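Local coordinates for uncharacterized protein (Corynebacterium diphtheriae, PDB 3LMM) that is of unknown function but is probably a DNA-binding transcriptional regulator, at residues R112-V120 with A131-E142. Numbering follows the deposited sequence.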
loop_
_atom_site.group_PDB
_atom_site.type_symbol
_atom_site.label_atom_id
_atom_site.label_comp_id
_atom_site.label_asym_id
_atom_site.label_seq_id
_atom_site.Cartn_x
_atom_site.Cartn_y
_atom_site.Cartn_z
ATOM N N ARG A 112 -6.573 0.698 6.489
ATOM C CA ARG A 112 -7.485 0.300 5.436
ATOM C C ARG A 112 -7.657 1.284 4.294
ATOM O O ARG A 112 -8.150 0.927 3.233
ATOM C CB ARG A 112 -8.861 -0.096 6.033
ATOM C CG ARG A 112 -9.617 0.984 6.823
ATOM C CD ARG A 112 -9.571 0.753 8.349
ATOM N NE ARG A 112 -10.588 -0.169 8.889
ATOM C CZ ARG A 112 -10.580 -0.649 10.140
ATOM N NH1 ARG A 112 -11.533 -1.476 10.549
ATOM N NH2 ARG A 112 -9.608 -0.319 10.992
ATOM N N ILE A 113 -7.213 2.513 4.476
ATOM C CA ILE A 113 -7.411 3.499 3.427
ATOM C C ILE A 113 -6.084 4.025 2.851
ATOM O O ILE A 113 -6.045 4.585 1.750
ATOM C CB ILE A 113 -8.260 4.635 4.004
ATOM C CG1 ILE A 113 -8.865 5.474 2.900
ATOM C CG2 ILE A 113 -7.416 5.499 4.928
ATOM C CD1 ILE A 113 -9.465 6.782 3.427
ATOM N N ASP A 114 -5.002 3.819 3.601
ATOM C CA ASP A 114 -3.655 4.230 3.209
ATOM C C ASP A 114 -3.338 5.691 3.517
ATOM O O ASP A 114 -2.390 6.263 2.968
ATOM C CB ASP A 114 -3.417 3.979 1.723
ATOM C CG ASP A 114 -2.302 2.989 1.485
ATOM O OD1 ASP A 114 -1.876 2.815 0.319
ATOM O OD2 ASP A 114 -1.857 2.370 2.479
ATOM N N VAL A 115 -4.122 6.298 4.400
ATOM C CA VAL A 115 -3.901 7.685 4.777
ATOM C C VAL A 115 -4.159 7.870 6.261
ATOM O O VAL A 115 -5.079 7.279 6.823
ATOM C CB VAL A 115 -4.807 8.632 3.965
ATOM C CG1 VAL A 115 -5.814 7.838 3.176
ATOM C CG2 VAL A 115 -5.508 9.628 4.887
ATOM N N ALA A 116 -3.336 8.699 6.890
ATOM C CA ALA A 116 -3.459 8.966 8.313
ATOM C C ALA A 116 -3.845 10.427 8.550
ATOM O O ALA A 116 -2.980 11.277 8.763
ATOM C CB ALA A 116 -2.145 8.655 9.002
ATOM N N PRO A 117 -5.157 10.733 8.538
ATOM C CA PRO A 117 -5.640 12.102 8.748
ATOM C C PRO A 117 -5.409 12.636 10.155
ATOM O O PRO A 117 -5.333 11.871 11.113
ATOM C CB PRO A 117 -7.122 11.992 8.408
ATOM C CG PRO A 117 -7.460 10.625 8.901
ATOM C CD PRO A 117 -6.291 9.797 8.406
ATOM N N ASP A 118 -5.286 13.955 10.266
ATOM C CA ASP A 118 -5.075 14.587 11.557
ATOM C C ASP A 118 -6.399 14.643 12.301
ATOM O O ASP A 118 -7.325 15.325 11.872
ATOM C CB ASP A 118 -4.514 16.003 11.380
ATOM C CG ASP A 118 -3.013 16.010 11.120
ATOM O OD1 ASP A 118 -2.277 15.443 11.957
ATOM O OD2 ASP A 118 -2.559 16.577 10.095
ATOM N N VAL A 119 -6.487 13.914 13.408
ATOM C CA VAL A 119 -7.704 13.889 14.213
ATOM C C VAL A 119 -7.414 14.466 15.590
ATOM O O VAL A 119 -6.449 14.059 16.236
ATOM C CB VAL A 119 -8.260 12.445 14.366
ATOM C CG1 VAL A 119 -7.130 11.491 14.650
ATOM C CG2 VAL A 119 -9.264 12.388 15.511
ATOM N N VAL A 120 -8.244 15.418 16.023
ATOM C CA VAL A 120 -8.083 16.051 17.333
ATOM C C VAL A 120 -9.395 16.025 18.107
ATOM O O VAL A 120 -10.471 16.231 17.539
ATOM C CB VAL A 120 -7.614 17.530 17.227
ATOM C CG1 VAL A 120 -6.378 17.623 16.356
ATOM C CG2 VAL A 120 -8.722 18.402 16.671
ATOM N N ALA A 131 -12.321 15.773 15.761
ATOM C CA ALA A 131 -12.244 16.632 14.602
ATOM C C ALA A 131 -11.225 15.961 13.704
ATOM O O ALA A 131 -10.067 15.821 14.084
ATOM C CB ALA A 131 -11.762 18.006 14.997
ATOM N N ILE A 132 -11.650 15.510 12.534
ATOM C CA ILE A 132 -10.706 14.883 11.635
ATOM C C ILE A 132 -10.434 15.782 10.440
ATOM O O ILE A 132 -11.350 16.148 9.696
ATOM C CB ILE A 132 -11.206 13.549 11.116
ATOM C CG1 ILE A 132 -11.447 12.598 12.264
ATOM C CG2 ILE A 132 -10.169 12.969 10.190
ATOM C CD1 ILE A 132 -11.975 11.276 11.827
ATOM N N TYR A 133 -9.167 16.136 10.260
ATOM C CA TYR A 133 -8.776 16.998 9.162
ATOM C C TYR A 133 -8.094 16.172 8.091
ATOM O O TYR A 133 -6.998 15.633 8.292
ATOM C CB TYR A 133 -7.836 18.096 9.662
ATOM C CG TYR A 133 -8.482 19.024 10.657
ATOM C CD1 TYR A 133 -9.465 19.926 10.260
ATOM C CD2 TYR A 133 -8.165 18.953 12.012
ATOM C CE1 TYR A 133 -10.122 20.735 11.193
ATOM C CE2 TYR A 133 -8.817 19.752 12.955
ATOM C CZ TYR A 133 -9.796 20.638 12.542
ATOM O OH TYR A 133 -10.462 21.408 13.477
ATOM N N VAL A 134 -8.751 16.061 6.946
ATOM C CA VAL A 134 -8.191 15.295 5.855
ATOM C C VAL A 134 -7.813 16.212 4.690
ATOM O O VAL A 134 -8.609 17.034 4.246
ATOM C CB VAL A 134 -9.178 14.139 5.456
ATOM C CG1 VAL A 134 -10.589 14.503 5.862
ATOM C CG2 VAL A 134 -9.090 13.826 3.971
ATOM N N ALA A 135 -6.563 16.087 4.239
ATOM C CA ALA A 135 -6.022 16.887 3.140
ATOM C C ALA A 135 -6.270 16.220 1.797
ATOM O O ALA A 135 -6.459 15.005 1.730
ATOM C CB ALA A 135 -4.530 17.094 3.343
ATOM N N ALA A 136 -6.271 17.019 0.733
ATOM C CA ALA A 136 -6.491 16.504 -0.613
ATOM C C ALA A 136 -5.384 15.515 -0.966
ATOM O O ALA A 136 -4.198 15.803 -0.783
ATOM C CB ALA A 136 -6.502 17.645 -1.604
ATOM N N ALA A 137 -5.781 14.351 -1.469
ATOM C CA ALA A 137 -4.837 13.303 -1.835
ATOM C C ALA A 137 -4.125 13.640 -3.125
ATOM O O ALA A 137 -4.704 14.260 -4.007
ATOM C CB ALA A 137 -5.569 11.981 -1.990
ATOM N N ALA A 138 -2.869 13.230 -3.250
ATOM C CA ALA A 138 -2.142 13.528 -4.476
ATOM C C ALA A 138 -2.550 12.554 -5.583
ATOM O O ALA A 138 -2.167 12.719 -6.744
ATOM C CB ALA A 138 -0.638 13.473 -4.225
ATOM N N GLU A 139 -3.335 11.541 -5.212
ATOM C CA GLU A 139 -3.834 10.526 -6.154
ATOM C C GLU A 139 -5.098 9.928 -5.560
ATOM O O GLU A 139 -5.295 9.976 -4.348
ATOM C CB GLU A 139 -2.803 9.421 -6.365
ATOM C CG GLU A 139 -2.375 8.739 -5.099
ATOM C CD GLU A 139 -1.257 7.748 -5.318
ATOM O OE1 GLU A 139 -1.519 6.670 -5.890
ATOM O OE2 GLU A 139 -0.111 8.053 -4.921
ATOM N N PRO A 140 -5.973 9.361 -6.401
ATOM C CA PRO A 140 -7.208 8.773 -5.879
ATOM C C PRO A 140 -7.013 7.782 -4.740
ATOM O O PRO A 140 -6.110 6.946 -4.760
ATOM C CB PRO A 140 -7.852 8.141 -7.114
ATOM C CG PRO A 140 -6.704 7.939 -8.053
ATOM C CD PRO A 140 -5.871 9.179 -7.853
ATOM N N ILE A 141 -7.874 7.900 -3.737
ATOM C CA ILE A 141 -7.829 7.032 -2.566
ATOM C C ILE A 141 -9.057 6.132 -2.601
ATOM O O ILE A 141 -10.175 6.602 -2.388
ATOM C CB ILE A 141 -7.859 7.861 -1.251
ATOM C CG1 ILE A 141 -6.753 8.932 -1.263
ATOM C CG2 ILE A 141 -7.689 6.942 -0.067
ATOM C CD1 ILE A 141 -5.359 8.398 -1.649
ATOM N N GLU A 142 -8.855 4.847 -2.883
ATOM C CA GLU A 142 -9.964 3.899 -2.931
ATOM C C GLU A 142 -10.370 3.505 -1.518
ATOM O O GLU A 142 -9.514 3.358 -0.649
ATOM C CB GLU A 142 -9.558 2.667 -3.735
ATOM C CG GLU A 142 -9.695 2.885 -5.231
ATOM C CD GLU A 142 -8.696 2.086 -6.054
ATOM O OE1 GLU A 142 -8.844 2.067 -7.302
ATOM O OE2 GLU A 142 -7.766 1.491 -5.457
#
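Val119 and Ile132 face each other as a non-hydrogen-bonded pair of an antiparallel hairpin, their CA atoms 4.1 Å apart, and their side chains lie alongside one another, pointing the same way. The flanking pairs, Asp118 with Tyr133 and Val120 with Ala131, are hydrogen-bonded, each through two backbone bonds. The bond from Tyr133 N to Asp118 O is nearly straight (177° at the hydrogen), whereas the return bond from Asp118 N to Tyr133 O is longer and bent to 136°, where the ladder gives way to Pro117.

Ile132 shows how one side chain serves two neighbours. From CB it forks: CG1, anti to the carbonyl carbon (chi1 -60°), reaches Val119 CB at 3.8 Å, while CG2, anti to the backbone N, runs beside the proline ring, 3.7 Å from Pro117 CB. CD1 extends beyond CG1, away from the backbone. Around the Tyr133 ring, Val120 CG2 approaches the edge, 4.0 Å from CE2.

Beyond the hairpin pairing the segments separate, then meet again through Ile141. Its CG2 is the touching branch: it lies 3.5 Å from Ile113 CG1, the two side chains crossing at about a right angle, and 3.9 Å from Val115 CG1.

The carboxylate of Asp118 pairs with Arg12. Within the AlbA-like domain, strand 118-123 is an edge strand of a mixed four-stranded sheet, and strand 128-134 lies between it and strand 82-86. Helix 102-113 packs against Pro117 and Val119, while helix 62-77 meets Ile113 and Val134.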